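Local coordinates for endo-beta-N-acetylglucosaminidase F1 (Bacteroides thetaiotaomicron VPI-5482, PDB 6TCV), which hydrolyses high-mannose N-glycans between the two core N-acetylglucosamine units, probably releasing them for use by this gut bacterium, at residues 33-42 / 148-156. The protein carries 2 engineered substitutions. Numbering follows the deposited sequence.
Sequences VSKVVELHGE and CIYLVKDMR
With chi1 of -69° in Glu38 and -47° in Lys153, both side chains set out opposite their carbonyl carbons and run side by side on one face of a parallel beta pair, strand 34-39, from the BT_3987-like N-terminal domain, against strand 148-154. Their charged ends make a long salt bridge, OE2 of Glu38 lying 3.9 Å from NZ of Lys153. The stronger partner of OE2 is Lys243, on strand 243-249 of the separate nine-stranded sheet, so Glu38 ties the two sheets together and Lys153 is secondary. CB of Glu38 also packs on CG of Met155 at 3.9 Å, the two side chains crossing obliquely.

The parallel assignment rests on seven backbone hydrogen bonds: Ile149, Leu151, Lys153 and Met155 give their N-H to O of Val33, Lys35, Val37 and Leu39 in turn, while Lys35, Val37 and Leu39 donate to O of Ile149, Leu151 and Lys153. The straightest, Leu39 N to Lys153 O, measures 2.8 Å with 176° at the hydrogen. Strand 125-130 flanks strand 148-154 antiparallel, making the latter an interior strand of the mixed sheet.

On the opposite face, between Lys35 and Asp154, the contacts are apolar: CG2 of Val37 reaches the ring edge of Tyr150 at CD2 (3.9 Å), near the ring plane, while CD1 of Leu39 meets CG1 of Val152 at 3.8 Å. The Tyr150 hydroxyl hydrogen-bonds to OD1 of Asp27, and the His40 ring stacks with Tyr162.

Beyond the strands, a water joins His40 ND1 (2.6 Å), in the ring plane, to Met155 O. Asp154 closes an Asx turn, OD1 accepting from Arg156 N. Arg156 answers side-on, its NE to OD1 and its NH2 to OD2 of Asp154, each 3.0 Å; NE and the backbone N of Arg156 approach OD1 from opposite faces of the carboxylate plane.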
loop_
_atom_site.group_PDB
_atom_site.type_symbol
_atom_site.label_atom_id
_atom_site.label_comp_id
_atom_site.label_asym_id
_atom_site.label_seq_id
_atom_site.Cartn_x
_atom_site.Cartn_y
_atom_site.Cartn_z
ATOM N N VAL A 33 1.716 5.983 16.301
ATOM C CA VAL A 33 0.515 6.229 17.084
ATOM C C VAL A 33 -0.654 5.498 16.454
ATOM O O VAL A 33 -1.670 5.280 17.122
ATOM C CB VAL A 33 0.242 7.742 17.223
ATOM C CG1 VAL A 33 1.391 8.424 17.915
ATOM C CG2 VAL A 33 0.033 8.359 15.869
ATOM N N SER A 34 -0.537 5.127 15.168
ATOM C CA SER A 34 -1.568 4.372 14.468
ATOM C C SER A 34 -0.889 3.222 13.740
ATOM O O SER A 34 -0.081 3.456 12.845
ATOM C CB SER A 34 -2.265 5.304 13.496
ATOM O OG SER A 34 -3.332 4.654 12.843
ATOM N N LYS A 35 -1.225 1.985 14.116
ATOM C CA LYS A 35 -0.519 0.798 13.629
ATOM C C LYS A 35 -1.517 -0.222 13.094
ATOM O O LYS A 35 -2.379 -0.686 13.843
ATOM C CB LYS A 35 0.326 0.164 14.757
ATOM C CG LYS A 35 0.935 -1.192 14.402
ATOM C CD LYS A 35 1.866 -1.095 13.234
ATOM C CE LYS A 35 2.529 -2.432 12.935
ATOM N NZ LYS A 35 3.410 -2.330 11.751
ATOM N N VAL A 36 -1.354 -0.613 11.837
ATOM C CA VAL A 36 -2.136 -1.688 11.234
ATOM C C VAL A 36 -1.512 -3.029 11.595
ATOM O O VAL A 36 -0.291 -3.204 11.465
ATOM C CB VAL A 36 -2.249 -1.487 9.715
ATOM C CG1 VAL A 36 -2.960 -2.703 9.068
ATOM C CG2 VAL A 36 -2.958 -0.146 9.427
ATOM N N VAL A 37 -2.325 -3.937 12.147
ATOM C CA VAL A 37 -1.902 -5.286 12.538
ATOM C C VAL A 37 -2.649 -6.260 11.658
ATOM O O VAL A 37 -3.879 -6.367 11.747
ATOM C CB VAL A 37 -2.229 -5.573 14.013
ATOM C CG1 VAL A 37 -1.868 -6.993 14.401
ATOM C CG2 VAL A 37 -1.439 -4.601 14.909
ATOM N N GLU A 38 -1.913 -7.053 10.897
ATOM C CA GLU A 38 -2.487 -8.142 10.126
ATOM C C GLU A 38 -2.156 -9.429 10.871
ATOM O O GLU A 38 -0.976 -9.814 10.965
ATOM C CB GLU A 38 -1.862 -8.187 8.734
ATOM C CG GLU A 38 -2.278 -7.011 7.939
ATOM C CD GLU A 38 -1.636 -6.929 6.564
ATOM O OE1 GLU A 38 -1.215 -7.968 6.026
ATOM O OE2 GLU A 38 -1.627 -5.819 6.010
ATOM N N LEU A 39 -3.180 -10.169 11.286
ATOM C CA LEU A 39 -2.992 -11.413 12.033
ATOM C C LEU A 39 -2.794 -12.555 11.049
ATOM O O LEU A 39 -3.673 -12.839 10.233
ATOM C CB LEU A 39 -4.175 -11.707 12.958
ATOM C CG LEU A 39 -4.389 -10.648 14.039
ATOM C CD1 LEU A 39 -5.696 -11.010 14.787
ATOM C CD2 LEU A 39 -3.214 -10.539 15.010
ATOM N N HIS A 40 -1.618 -13.175 11.080
ATOM C CA HIS A 40 -1.369 -14.362 10.263
ATOM C C HIS A 40 -1.366 -15.615 11.108
ATOM O O HIS A 40 -1.205 -16.706 10.558
ATOM C CB HIS A 40 -0.037 -14.248 9.495
ATOM C CG HIS A 40 0.029 -13.034 8.637
ATOM N ND1 HIS A 40 -0.600 -12.989 7.423
ATOM C CD2 HIS A 40 0.598 -11.820 8.821
ATOM C CE1 HIS A 40 -0.462 -11.780 6.897
ATOM N NE2 HIS A 40 0.316 -11.074 7.701
ATOM N N GLY A 41 -1.569 -15.481 12.408
ATOM C CA GLY A 41 -1.612 -16.582 13.342
ATOM C C GLY A 41 -2.563 -16.206 14.455
ATOM O O GLY A 41 -3.242 -15.170 14.391
ATOM N N GLU A 42 -2.555 -17.012 15.518
ATOM C CA GLU A 42 -3.481 -16.804 16.615
ATOM C C GLU A 42 -3.064 -15.722 17.585
ATOM O O GLU A 42 -3.924 -15.201 18.311
ATOM C CB GLU A 42 -3.578 -18.059 17.446
ATOM C CG GLU A 42 -4.311 -19.120 16.753
ATOM C CD GLU A 42 -3.821 -20.480 17.190
ATOM O OE1 GLU A 42 -4.478 -21.104 18.073
ATOM O OE2 GLU A 42 -2.767 -20.880 16.633
ATOM N N CYS A 148 -3.227 6.027 21.509
ATOM C CA CYS A 148 -2.806 5.397 20.259
ATOM C C CYS A 148 -3.832 4.365 19.786
ATOM O O CYS A 148 -4.798 4.052 20.507
ATOM C CB CYS A 148 -1.388 4.851 20.368
ATOM S SG CYS A 148 -1.328 3.491 21.483
ATOM N N ILE A 149 -3.656 3.860 18.571
ATOM C CA ILE A 149 -4.632 2.944 18.005
ATOM C C ILE A 149 -3.992 1.817 17.207
ATOM O O ILE A 149 -2.978 2.000 16.520
ATOM C CB ILE A 149 -5.730 3.727 17.250
ATOM C CG1 ILE A 149 -6.929 2.824 16.982
ATOM C CG2 ILE A 149 -5.173 4.318 15.926
ATOM C CD1 ILE A 149 -8.205 3.592 16.702
ATOM N N TYR A 150 -4.535 0.594 17.366
ATOM C CA TYR A 150 -4.212 -0.559 16.529
ATOM C C TYR A 150 -5.411 -0.869 15.641
ATOM O O TYR A 150 -6.545 -0.862 16.139
ATOM C CB TYR A 150 -3.939 -1.794 17.377
ATOM C CG TYR A 150 -2.737 -1.563 18.216
ATOM C CD1 TYR A 150 -2.847 -0.925 19.448
ATOM C CD2 TYR A 150 -1.478 -1.983 17.766
ATOM C CE1 TYR A 150 -1.741 -0.672 20.224
ATOM C CE2 TYR A 150 -0.351 -1.713 18.545
ATOM C CZ TYR A 150 -0.504 -1.091 19.777
ATOM O OH TYR A 150 0.578 -0.816 20.582
ATOM N N LEU A 151 -5.165 -1.044 14.349
ATOM C CA LEU A 151 -6.189 -1.357 13.359
ATOM C C LEU A 151 -5.928 -2.781 12.899
ATOM O O LEU A 151 -4.953 -3.045 12.203
ATOM C CB LEU A 151 -6.122 -0.314 12.235
ATOM C CG LEU A 151 -6.374 1.124 12.659
ATOM C CD1 LEU A 151 -6.105 2.116 11.482
ATOM C CD2 LEU A 151 -7.753 1.333 13.269
ATOM N N VAL A 152 -6.785 -3.708 13.345
ATOM C CA VAL A 152 -6.545 -5.158 13.301
ATOM C C VAL A 152 -7.362 -5.811 12.207
ATOM O O VAL A 152 -8.570 -5.579 12.106
ATOM C CB VAL A 152 -6.852 -5.801 14.672
ATOM C CG1 VAL A 152 -6.520 -7.318 14.636
ATOM C CG2 VAL A 152 -6.132 -5.088 15.825
ATOM N N LYS A 153 -6.700 -6.617 11.395
ATOM C CA LYS A 153 -7.325 -7.434 10.364
ATOM C C LYS A 153 -6.920 -8.896 10.504
ATOM O O LYS A 153 -5.746 -9.191 10.742
ATOM C CB LYS A 153 -6.851 -6.961 8.984
ATOM C CG LYS A 153 -6.922 -5.443 8.828
ATOM C CD LYS A 153 -6.270 -4.868 7.569
ATOM C CE LYS A 153 -6.348 -5.739 6.350
ATOM N NZ LYS A 153 -5.449 -5.111 5.313
ATOM N N ASP A 154 -7.879 -9.799 10.456
ATOM C CA ASP A 154 -7.584 -11.233 10.480
ATOM C C ASP A 154 -7.297 -11.709 9.068
ATOM O O ASP A 154 -8.205 -11.749 8.230
ATOM C CB ASP A 154 -8.732 -11.969 11.154
ATOM C CG ASP A 154 -8.538 -13.475 11.250
ATOM O OD1 ASP A 154 -7.471 -13.989 10.910
ATOM O OD2 ASP A 154 -9.457 -14.121 11.814
ATOM N N MET A 155 -6.053 -12.134 8.809
ATOM C CA MET A 155 -5.650 -12.570 7.496
ATOM C C MET A 155 -5.334 -14.055 7.433
ATOM O O MET A 155 -4.704 -14.525 6.472
ATOM C CB MET A 155 -4.462 -11.750 6.972
ATOM C CG MET A 155 -4.686 -10.240 6.893
ATOM S SD MET A 155 -5.918 -9.840 5.678
ATOM C CE MET A 155 -5.282 -10.155 4.043
ATOM N N ARG A 156 -5.774 -14.815 8.416
ATOM C CA ARG A 156 -5.370 -16.218 8.509
ATOM C C ARG A 156 -5.849 -17.009 7.306
ATOM O O ARG A 156 -5.209 -17.991 6.907
ATOM C CB ARG A 156 -5.879 -16.829 9.796
ATOM C CG ARG A 156 -5.097 -16.427 10.999
ATOM C CD ARG A 156 -5.674 -16.976 12.219
ATOM N NE ARG A 156 -7.002 -16.484 12.551
ATOM C CZ ARG A 156 -7.765 -16.938 13.495
ATOM N NH1 ARG A 156 -7.359 -17.964 14.221
ATOM N NH2 ARG A 156 -8.937 -16.350 13.722
HETATM O O HOH W 1 -1.945 -15.029 6.608
#